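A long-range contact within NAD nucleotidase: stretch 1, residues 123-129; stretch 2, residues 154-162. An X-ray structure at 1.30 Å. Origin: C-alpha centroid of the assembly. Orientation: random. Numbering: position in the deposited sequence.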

ATOM      1  N   VAL A 123     -17.310  16.842   7.869  1.00  6.53           N
ATOM      2  CA  VAL A 123     -16.727  16.086   6.766  1.00  6.21           C
ATOM      3  C   VAL A 123     -15.682  15.094   7.296  1.00  5.75           C
ATOM      4  O   VAL A 123     -14.847  15.448   8.144  1.00  6.27           O
ATOM      5  CB  VAL A 123     -16.080  17.026   5.718  1.00  6.65           C
ATOM      6  CG1 VAL A 123     -15.567  16.234   4.537  1.00  6.73           C
ATOM      7  CG2 VAL A 123     -17.064  18.102   5.266  1.00  8.34           C
ATOM      8  N   LEU A 124     -15.721  13.859   6.792  1.00  5.50           N
ATOM      9  CA  LEU A 124     -14.752  12.824   7.162  1.00  5.42           C
ATOM     10  C   LEU A 124     -14.023  12.264   5.945  1.00  4.96           C
ATOM     11  O   LEU A 124     -14.646  12.002   4.908  1.00  6.58           O
ATOM     12  CB  LEU A 124     -15.465  11.662   7.852  1.00  7.58           C
ATOM     13  CG  LEU A 124     -16.349  11.973   9.053  1.00  7.47           C
ATOM     14  CD1 LEU A 124     -17.091  10.706   9.496  1.00  8.87           C
ATOM     15  CD2 LEU A 124     -15.525  12.546  10.188  1.00  9.74           C
ATOM     16  N   SER A 125     -12.717  12.042   6.082  1.00  5.86           N
ATOM     17  CA  SER A 125     -11.948  11.308   5.074  1.00  5.19           C
ATOM     18  C   SER A 125     -10.596  10.922   5.666  1.00  5.21           C
ATOM     19  O   SER A 125      -9.756  11.791   5.944  1.00  7.17           O
ATOM     20  CB  SER A 125     -11.756  12.121   3.791  1.00  6.11           C
ATOM     21  OG  SER A 125     -11.167  11.305   2.800  1.00  7.80           O
ATOM     22  N   ALA A 126     -10.400   9.627   5.893  1.00  4.23           N
ATOM     23  CA  ALA A 126      -9.205   9.138   6.580  1.00  4.23           C
ATOM     24  C   ALA A 126      -8.015   8.870   5.659  1.00  3.69           C
ATOM     25  O   ALA A 126      -6.888   8.838   6.136  1.00  5.00           O
ATOM     26  CB  ALA A 126      -9.532   7.881   7.386  1.00  5.96           C
ATOM     27  N   ASN A 127      -8.249   8.674   4.361  1.00  4.68           N
ATOM     28  CA  ASN A 127      -7.165   8.329   3.441  1.00  4.99           C
ATOM     29  C   ASN A 127      -6.849   9.459   2.451  1.00  4.86           C
ATOM     30  O   ASN A 127      -6.107   9.254   1.481  1.00  5.81           O
ATOM     31  CB  ASN A 127      -7.429   7.004   2.704  1.00  5.32           C
ATOM     32  CG  ASN A 127      -8.594   7.085   1.730  1.00  3.94           C
ATOM     33  OD1 ASN A 127      -9.575   7.789   1.968  1.00  5.07           O
ATOM     34  ND2 ASN A 127      -8.493   6.342   0.641  1.00  5.37           N
ATOM     35  N   VAL A 128      -7.417  10.645   2.693  1.00  4.80           N
ATOM     36  CA  VAL A 128      -7.147  11.833   1.889  1.00  5.42           C
ATOM     37  C   VAL A 128      -6.679  12.892   2.881  1.00  5.68           C
ATOM     38  O   VAL A 128      -7.461  13.365   3.714  1.00  6.90           O
ATOM     39  CB  VAL A 128      -8.407  12.294   1.136  1.00  5.64           C
ATOM     40  CG1 VAL A 128      -8.070  13.467   0.225  1.00  7.02           C
ATOM     41  CG2 VAL A 128      -9.009  11.132   0.338  1.00  6.72           C
ATOM     42  N   ILE A 129      -5.397  13.246   2.825  1.00  5.59           N
ATOM     43  CA  ILE A 129      -4.780  14.013   3.908  1.00  7.20           C
ATOM     44  C   ILE A 129      -3.985  15.211   3.358  1.00  7.34           C
ATOM     45  O   ILE A 129      -2.940  15.031   2.736  1.00  6.39           O
ATOM     46  CB  ILE A 129      -3.853  13.118   4.796  1.00  6.29           C
ATOM     47  CG1 ILE A 129      -4.588  11.854   5.259  1.00  6.46           C
ATOM     48  CG2 ILE A 129      -3.388  13.894   6.014  1.00  7.84           C
ATOM     49  CD1 ILE A 129      -3.709  10.902   6.105  1.00  7.04           C
ATOM     50  N   ALA A 154     -17.702   4.533  16.421  1.00  7.85           N
ATOM     51  CA  ALA A 154     -16.806   5.293  15.558  1.00  7.22           C
ATOM     52  C   ALA A 154     -17.294   5.272  14.119  1.00  7.43           C
ATOM     53  O   ALA A 154     -17.823   4.261  13.641  1.00  8.50           O
ATOM     54  CB  ALA A 154     -15.395   4.728  15.644  1.00  8.08           C
ATOM     55  N   ILE A 155     -17.110   6.395  13.429  1.00  6.17           N
ATOM     56  CA  ILE A 155     -17.352   6.446  11.999  1.00  6.40           C
ATOM     57  C   ILE A 155     -16.100   6.980  11.298  1.00  5.85           C
ATOM     58  O   ILE A 155     -15.526   7.992  11.709  1.00  6.50           O
ATOM     59  CB  ILE A 155     -18.615   7.262  11.657  1.00  6.99           C
ATOM     60  CG1 ILE A 155     -18.868   7.246  10.147  1.00  7.04           C
ATOM     61  CG2 ILE A 155     -18.534   8.659  12.220  1.00  9.90           C
ATOM     62  CD1 ILE A 155     -20.275   7.669   9.751  1.00  9.04           C
ATOM     63  N   ILE A 156     -15.671   6.266  10.264  1.00  5.02           N
ATOM     64  CA  ILE A 156     -14.438   6.545   9.530  1.00  5.32           C
ATOM     65  C   ILE A 156     -14.808   6.913   8.096  1.00  4.66           C
ATOM     66  O   ILE A 156     -15.619   6.226   7.478  1.00  5.76           O
ATOM     67  CB  ILE A 156     -13.538   5.283   9.480  1.00  5.40           C
ATOM     68  CG1 ILE A 156     -13.186   4.787  10.881  1.00  5.70           C
ATOM     69  CG2 ILE A 156     -12.266   5.520   8.668  1.00  6.00           C
ATOM     70  CD1 ILE A 156     -12.686   3.365  10.875  1.00  6.90           C
ATOM     71  N   GLY A 157     -14.229   7.983   7.548  1.00  4.81           N
ATOM     72  CA  GLY A 157     -14.484   8.327   6.160  1.00  5.01           C
ATOM     73  C   GLY A 157     -13.428   7.742   5.238  1.00  3.99           C
ATOM     74  O   GLY A 157     -12.286   7.539   5.659  1.00  4.44           O
ATOM     75  N   LEU A 158     -13.773   7.512   3.972  1.00  4.11           N
ATOM     76  CA  LEU A 158     -12.830   6.923   3.018  1.00  4.19           C
ATOM     77  C   LEU A 158     -13.185   7.305   1.584  1.00  4.03           C
ATOM     78  O   LEU A 158     -14.367   7.321   1.224  1.00  4.58           O
ATOM     79  CB  LEU A 158     -12.823   5.389   3.153  1.00  5.17           C
ATOM     80  CG  LEU A 158     -11.562   4.628   2.717  1.00  4.59           C
ATOM     81  CD1 LEU A 158     -10.419   4.835   3.702  1.00  6.62           C
ATOM     82  CD2 LEU A 158     -11.867   3.131   2.582  1.00  5.60           C
ATOM     83  N   ASP A 159     -12.167   7.557   0.760  1.00  5.10           N
ATOM     84  CA  ASP A 159     -12.369   7.895  -0.653  1.00  5.01           C
ATOM     85  C   ASP A 159     -11.709   6.886  -1.572  1.00  4.54           C
ATOM     86  O   ASP A 159     -10.774   6.175  -1.185  1.00  5.27           O
ATOM     87  CB  ASP A 159     -11.771   9.277  -0.939  1.00  5.70           C
ATOM     88  CG  ASP A 159     -12.481  10.039  -2.069  1.00  5.86           C
ATOM     89  OD1 ASP A 159     -13.287   9.468  -2.843  1.00  5.39           O
ATOM     90  OD2 ASP A 159     -12.203  11.265  -2.188  1.00  6.84           O
ATOM     91  N   THR A 160     -12.221   6.802  -2.790  1.00  5.71           N
ATOM     92  CA  THR A 160     -11.556   6.068  -3.847  1.00  5.98           C
ATOM     93  C   THR A 160     -10.254   6.786  -4.235  1.00  6.68           C
ATOM     94  O   THR A 160     -10.213   8.022  -4.326  1.00  6.96           O
ATOM     95  CB  THR A 160     -12.497   5.871  -5.046  1.00  5.71           C
ATOM     96  OG1 THR A 160     -11.882   4.983  -5.989  1.00  7.67           O
ATOM     97  CG2 THR A 160     -12.902   7.209  -5.717  1.00  6.42           C
ATOM     98  N   VAL A 161      -9.177   6.027  -4.428  1.00  5.72           N
ATOM     99  CA  VAL A 161      -7.846   6.606  -4.629  1.00  6.73           C
ATOM    100  C   VAL A 161      -7.494   6.836  -6.102  1.00  7.14           C
ATOM    101  O   VAL A 161      -7.429   7.987  -6.553  1.00  6.94           O
ATOM    102  CB  VAL A 161      -6.744   5.790  -3.909  1.00  6.37           C
ATOM    103  CG1 VAL A 161      -5.371   6.329  -4.268  1.00  8.27           C
ATOM    104  CG2 VAL A 161      -6.963   5.837  -2.395  1.00  7.19           C
ATOM    105  N   ASN A 162      -7.251   5.762  -6.848  1.00  7.99           N
ATOM    106  CA  ASN A 162      -6.797   5.890  -8.233  1.00  8.04           C
ATOM    107  C   ASN A 162      -7.742   6.738  -9.091  1.00  7.92           C
ATOM    108  O   ASN A 162      -7.310   7.594  -9.858  1.00  8.33           O
ATOM    109  CB  ASN A 162      -6.604   4.514  -8.884  1.00 10.92           C
ATOM    110  CG  ASN A 162      -5.460   3.724  -8.275  1.00 12.24           C
ATOM    111  OD1 ASN A 162      -4.563   4.279  -7.645  1.00 12.92           O
ATOM    112  ND2 ASN A 162      -5.482   2.415  -8.485  1.00 15.43           N
TER

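This is a close, largely buried backbone contact in which the first stretch passes close to a strand at a glycine, held by three hydrogen bonds, two of them made by the side-chain amide of one asparagine, with small patches of apolar packing around them.

The closest CA approach across the stretches falls at Gly 157. The CA atoms of Ser 125 and Gly 157 lie 4.1 Å apart, a spacing that leaves little room for a side chain between them. Gly 157 has none, and the geometry shows what that absence buys: an ideal CB built on it would point toward the first stretch and sit 2.4 Å from Leu 124 O and 2.9 Å from Ser 125 N, both clashes. Leu 124 O and Ser 125 N of the first stretch stand where that CB would need room, and Leu 124 CB lies 3.9 Å from Gly 157 CA.

The same glycine supplies the one backbone-to-backbone hydrogen bond of the contact. Ala 126 N donates to Gly 157 O at 2.8 Å, with an N-H...O angle of 159°, so the bond is short and fairly straight. No second backbone pair repeats it across these stretches; the pairing passes instead to a side chain.

That side chain is Asn 127. With chi1 at 68° (p) and chi2 at -34°, its amide reaches the backbone of Asp 159 and reads both of its polar groups. Asp 159 N donates to Asn 127 OD1 at 2.9 Å and 167°, while Asn 127 ND2 donates to Asp 159 O at 2.9 Å and 173°. A carboxamide carries an acceptor and a donor side by side, which suits it to a residue whose N and O are both available, and the two near-linear angles show that neither bond is strained to accommodate the other. The arrangement also fixes the amide's orientation, since exchanging OD1 and ND2 would set donor against donor and acceptor against acceptor. ND2 has a further hydrogen bond elsewhere in the structure.

Apolar atoms line this amide. Leu 158 points away from the first stretch at its CA-to-CB bond, yet with chi1 at -155° (t) and chi2 at 72° (p) its end comes nearer, placing CD1 3.5 Å from Asn 127 CG. Val 161 CG2 lies 3.4 Å from Asn 127 ND2. Val 128, which points toward the second stretch, brings CG2 to 3.6 Å from Asp 159 CB, so the aspartate contributes aliphatic surface here as well as backbone hydrogen bonds.

Two apolar side-chain pairs add to the polar core. Leu 124 points toward the strand, and its CD1 meets Ile 155 CG2 at 3.7 Å. Ala 126 CB packs at 3.8 Å against Ile 156 CG2, although the isoleucine's CA-to-CB bond points away.

Together the two stretches bury 428 Å², both sides summed. The lesson is economical: a glycine admits the backbone, one backbone hydrogen bond, Ala 126 N to Gly 157 O, anchors it, and an asparagine completes the polar pairing.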